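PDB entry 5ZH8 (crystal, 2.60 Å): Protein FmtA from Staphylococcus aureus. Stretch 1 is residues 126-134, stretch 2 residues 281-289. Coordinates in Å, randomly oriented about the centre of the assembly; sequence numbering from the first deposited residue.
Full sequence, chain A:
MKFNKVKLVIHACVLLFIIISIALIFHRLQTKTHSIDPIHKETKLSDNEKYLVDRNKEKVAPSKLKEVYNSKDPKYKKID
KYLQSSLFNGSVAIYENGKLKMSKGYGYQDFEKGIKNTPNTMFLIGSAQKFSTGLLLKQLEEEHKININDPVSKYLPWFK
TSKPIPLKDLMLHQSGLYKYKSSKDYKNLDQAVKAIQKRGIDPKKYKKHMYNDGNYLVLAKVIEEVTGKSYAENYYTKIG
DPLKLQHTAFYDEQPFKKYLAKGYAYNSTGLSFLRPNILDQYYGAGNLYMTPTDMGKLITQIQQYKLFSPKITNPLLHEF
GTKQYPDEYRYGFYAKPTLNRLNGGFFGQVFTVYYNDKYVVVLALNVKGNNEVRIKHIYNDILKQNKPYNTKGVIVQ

Stretch 1 (126-134) GSAQKFSTG
Stretch 2 (281-289) QYYGAGNLY

Stretch 1 begins at Gly126 (phi/psi 49/-131), whose positive phi favours glycine, makes a short 3-10 turn at Ser127 and Ala128, and continues as a helix that runs on past Gly134. Stretch 2 is an irregular loop that becomes a strand at Leu288. The two stretches run in opposite senses: CA of Thr133 lies 5.6 Å from CA of Gly284, CA of Lys130 5.2 Å from CA of Ala285, and CA of Gly126 3.7 Å from CA of Gly286. Together they bury 425 Å², with Gln129 at the centre, its side chain extended (chi1 and chi2 both t, chi3 23°) toward the loop.

Gln281 lies out of reach. Tyr282 (-113/30) and Tyr283 (-68/111) lead the backbone into a turn, in which Ala285 N bonds to Tyr282 O at 3.3 Å. Gly284 (109/-18) suits glycine: a CB would jam against the preceding carbonyl and sit 3.1 Å from Thr133 OG1. Gly284 N donates a weak hydrogen bond to Gln129 OE1 (3.2 Å), while Gly284 O accepts from Thr133 OG1 (2.8 Å; Thr133 chi1 m). Ala285 (-120/6) has a small side chain that fits beside Lys130, with Ala285 CB 4.0 Å from Lys130 NZ. Lys130 (m, t, t, p) is extended until the turn at chi4, and Lys130 NZ donates to Ser127 OG at 2.8 Å.

At Gly286 (138/56) the CA atoms come closest. Gly286 CA approaches Gly126 O to 3.1 Å, and a CB would clash with Gly126 C and jam against the preceding carbonyl O, which by itself calls for glycine. Gly286 N gives Gln129 OE1 a weak hydrogen bond of 2.8 Å. Asn287 (-124/26; chi1 p, chi2 -13°) pairs with the amide: Asn287 N donates to Gln129 OE1 (2.9 Å, 163°), and Gln129 NE2 donates to Asn287 OD1 (3.1 Å). A glutamine thus supplies both acceptor and donor. Leu288 (-108/142; chi1 t, chi2 p) points toward the helix, Leu288 CB packing 3.5 Å from Gln129 NE2, whereas Tyr289 (-114/133) points away.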

# COMPACT_ATOMS: atom_id res chain seq x y z
N GLY A 126 1.51 -2.06 -14.38
CA GLY A 126 0.70 -3.07 -13.71
C GLY A 126 -0.64 -3.31 -14.38
O GLY A 126 -0.73 -3.44 -15.61
N SER A 127 -1.70 -3.30 -13.58
CA SER A 127 -3.04 -3.63 -14.04
C SER A 127 -3.56 -2.77 -15.20
O SER A 127 -4.55 -3.13 -15.84
CB SER A 127 -4.02 -3.55 -12.89
OG SER A 127 -5.23 -4.18 -13.24
N ALA A 128 -2.91 -1.65 -15.47
CA ALA A 128 -3.26 -0.84 -16.63
C ALA A 128 -2.92 -1.53 -17.96
O ALA A 128 -3.44 -1.13 -19.00
CB ALA A 128 -2.60 0.53 -16.56
N GLN A 129 -2.07 -2.56 -17.93
CA GLN A 129 -1.84 -3.37 -19.14
C GLN A 129 -3.09 -4.11 -19.59
O GLN A 129 -3.22 -4.45 -20.76
CB GLN A 129 -0.70 -4.38 -18.96
CG GLN A 129 -0.22 -4.96 -20.29
CD GLN A 129 0.84 -6.03 -20.14
OE1 GLN A 129 0.96 -6.66 -19.09
NE2 GLN A 129 1.61 -6.25 -21.20
N LYS A 130 -4.02 -4.36 -18.68
CA LYS A 130 -5.31 -4.96 -19.05
C LYS A 130 -6.02 -4.18 -20.18
O LYS A 130 -6.77 -4.77 -20.95
CB LYS A 130 -6.22 -5.05 -17.83
CG LYS A 130 -5.75 -6.05 -16.79
CD LYS A 130 -6.78 -6.23 -15.69
CE LYS A 130 -6.34 -7.27 -14.68
NZ LYS A 130 -5.08 -6.90 -13.99
N PHE A 131 -5.78 -2.87 -20.26
CA PHE A 131 -6.30 -2.04 -21.34
C PHE A 131 -5.72 -2.45 -22.69
O PHE A 131 -6.44 -2.55 -23.68
CB PHE A 131 -6.01 -0.55 -21.04
CG PHE A 131 -6.48 0.40 -22.12
CD1 PHE A 131 -7.76 0.32 -22.65
CD2 PHE A 131 -5.63 1.40 -22.58
CE1 PHE A 131 -8.18 1.20 -23.63
CE2 PHE A 131 -6.04 2.29 -23.56
CZ PHE A 131 -7.32 2.19 -24.09
N SER A 132 -4.42 -2.70 -22.72
CA SER A 132 -3.74 -3.23 -23.91
C SER A 132 -4.39 -4.54 -24.36
O SER A 132 -4.73 -4.71 -25.55
CB SER A 132 -2.24 -3.42 -23.62
OG SER A 132 -1.63 -4.32 -24.53
N THR A 133 -4.59 -5.46 -23.41
CA THR A 133 -5.22 -6.75 -23.67
C THR A 133 -6.68 -6.59 -24.13
O THR A 133 -7.14 -7.31 -25.02
CB THR A 133 -5.16 -7.65 -22.40
OG1 THR A 133 -3.80 -7.85 -22.01
CG2 THR A 133 -5.83 -9.01 -22.65
N GLY A 134 -7.40 -5.65 -23.53
CA GLY A 134 -8.77 -5.35 -23.94
C GLY A 134 -8.85 -4.83 -25.36
O GLY A 134 -9.75 -5.20 -26.11
N GLN A 281 5.41 -14.45 -16.22
CA GLN A 281 4.11 -15.12 -16.25
C GLN A 281 2.93 -14.14 -16.31
O GLN A 281 1.77 -14.56 -16.25
CB GLN A 281 3.98 -16.01 -15.00
CG GLN A 281 3.50 -15.29 -13.74
CD GLN A 281 4.04 -15.89 -12.46
OE1 GLN A 281 3.28 -16.24 -11.55
NE2 GLN A 281 5.36 -16.00 -12.36
N TYR A 282 3.22 -12.85 -16.43
CA TYR A 282 2.21 -11.79 -16.31
C TYR A 282 1.93 -11.04 -17.61
O TYR A 282 1.55 -9.86 -17.58
CB TYR A 282 2.61 -10.81 -15.19
CG TYR A 282 1.67 -10.85 -14.00
CD1 TYR A 282 0.49 -10.12 -14.02
CD2 TYR A 282 1.95 -11.64 -12.89
CE1 TYR A 282 -0.39 -10.16 -12.94
CE2 TYR A 282 1.08 -11.68 -11.81
CZ TYR A 282 -0.09 -10.94 -11.85
OH TYR A 282 -0.94 -10.99 -10.77
N TYR A 283 2.08 -11.72 -18.74
CA TYR A 283 1.81 -11.11 -20.04
C TYR A 283 0.32 -10.81 -20.19
O TYR A 283 -0.49 -11.73 -20.26
CB TYR A 283 2.30 -12.00 -21.18
CG TYR A 283 3.79 -11.91 -21.41
CD1 TYR A 283 4.68 -12.65 -20.63
CD2 TYR A 283 4.32 -11.07 -22.38
CE1 TYR A 283 6.04 -12.56 -20.83
CE2 TYR A 283 5.68 -10.97 -22.59
CZ TYR A 283 6.54 -11.73 -21.81
OH TYR A 283 7.90 -11.66 -21.99
N GLY A 284 -0.02 -9.53 -20.20
CA GLY A 284 -1.39 -9.08 -20.39
C GLY A 284 -2.07 -8.51 -19.16
O GLY A 284 -3.08 -7.82 -19.29
N ALA A 285 -1.52 -8.79 -17.98
CA ALA A 285 -2.10 -8.29 -16.72
C ALA A 285 -1.15 -7.41 -15.90
O ALA A 285 -1.47 -7.04 -14.76
CB ALA A 285 -2.58 -9.47 -15.87
N GLY A 286 0.01 -7.07 -16.46
CA GLY A 286 0.88 -6.06 -15.87
C GLY A 286 2.38 -6.34 -15.84
O GLY A 286 2.99 -6.29 -14.77
N ASN A 287 2.96 -6.60 -17.01
CA ASN A 287 4.42 -6.68 -17.14
C ASN A 287 4.94 -5.71 -18.20
O ASN A 287 6.00 -5.92 -18.78
CB ASN A 287 4.87 -8.12 -17.45
CG ASN A 287 4.48 -8.58 -18.85
OD1 ASN A 287 3.66 -7.95 -19.52
ND2 ASN A 287 5.06 -9.69 -19.28
N LEU A 288 4.19 -4.63 -18.43
CA LEU A 288 4.55 -3.62 -19.42
C LEU A 288 5.02 -2.34 -18.73
O LEU A 288 4.47 -1.94 -17.71
CB LEU A 288 3.36 -3.30 -20.31
CG LEU A 288 3.65 -2.51 -21.58
CD1 LEU A 288 4.26 -3.40 -22.65
CD2 LEU A 288 2.36 -1.86 -22.06
N TYR A 289 6.04 -1.71 -19.32
CA TYR A 289 6.58 -0.44 -18.85
C TYR A 289 6.30 0.66 -19.87
O TYR A 289 6.54 0.47 -21.05
CB TYR A 289 8.09 -0.56 -18.62
CG TYR A 289 8.47 -1.35 -17.39
CD1 TYR A 289 8.31 -2.73 -17.34
CD2 TYR A 289 9.02 -0.71 -16.28
CE1 TYR A 289 8.68 -3.45 -16.21
CE2 TYR A 289 9.39 -1.42 -15.14
CZ TYR A 289 9.22 -2.79 -15.11
OH TYR A 289 9.57 -3.49 -13.98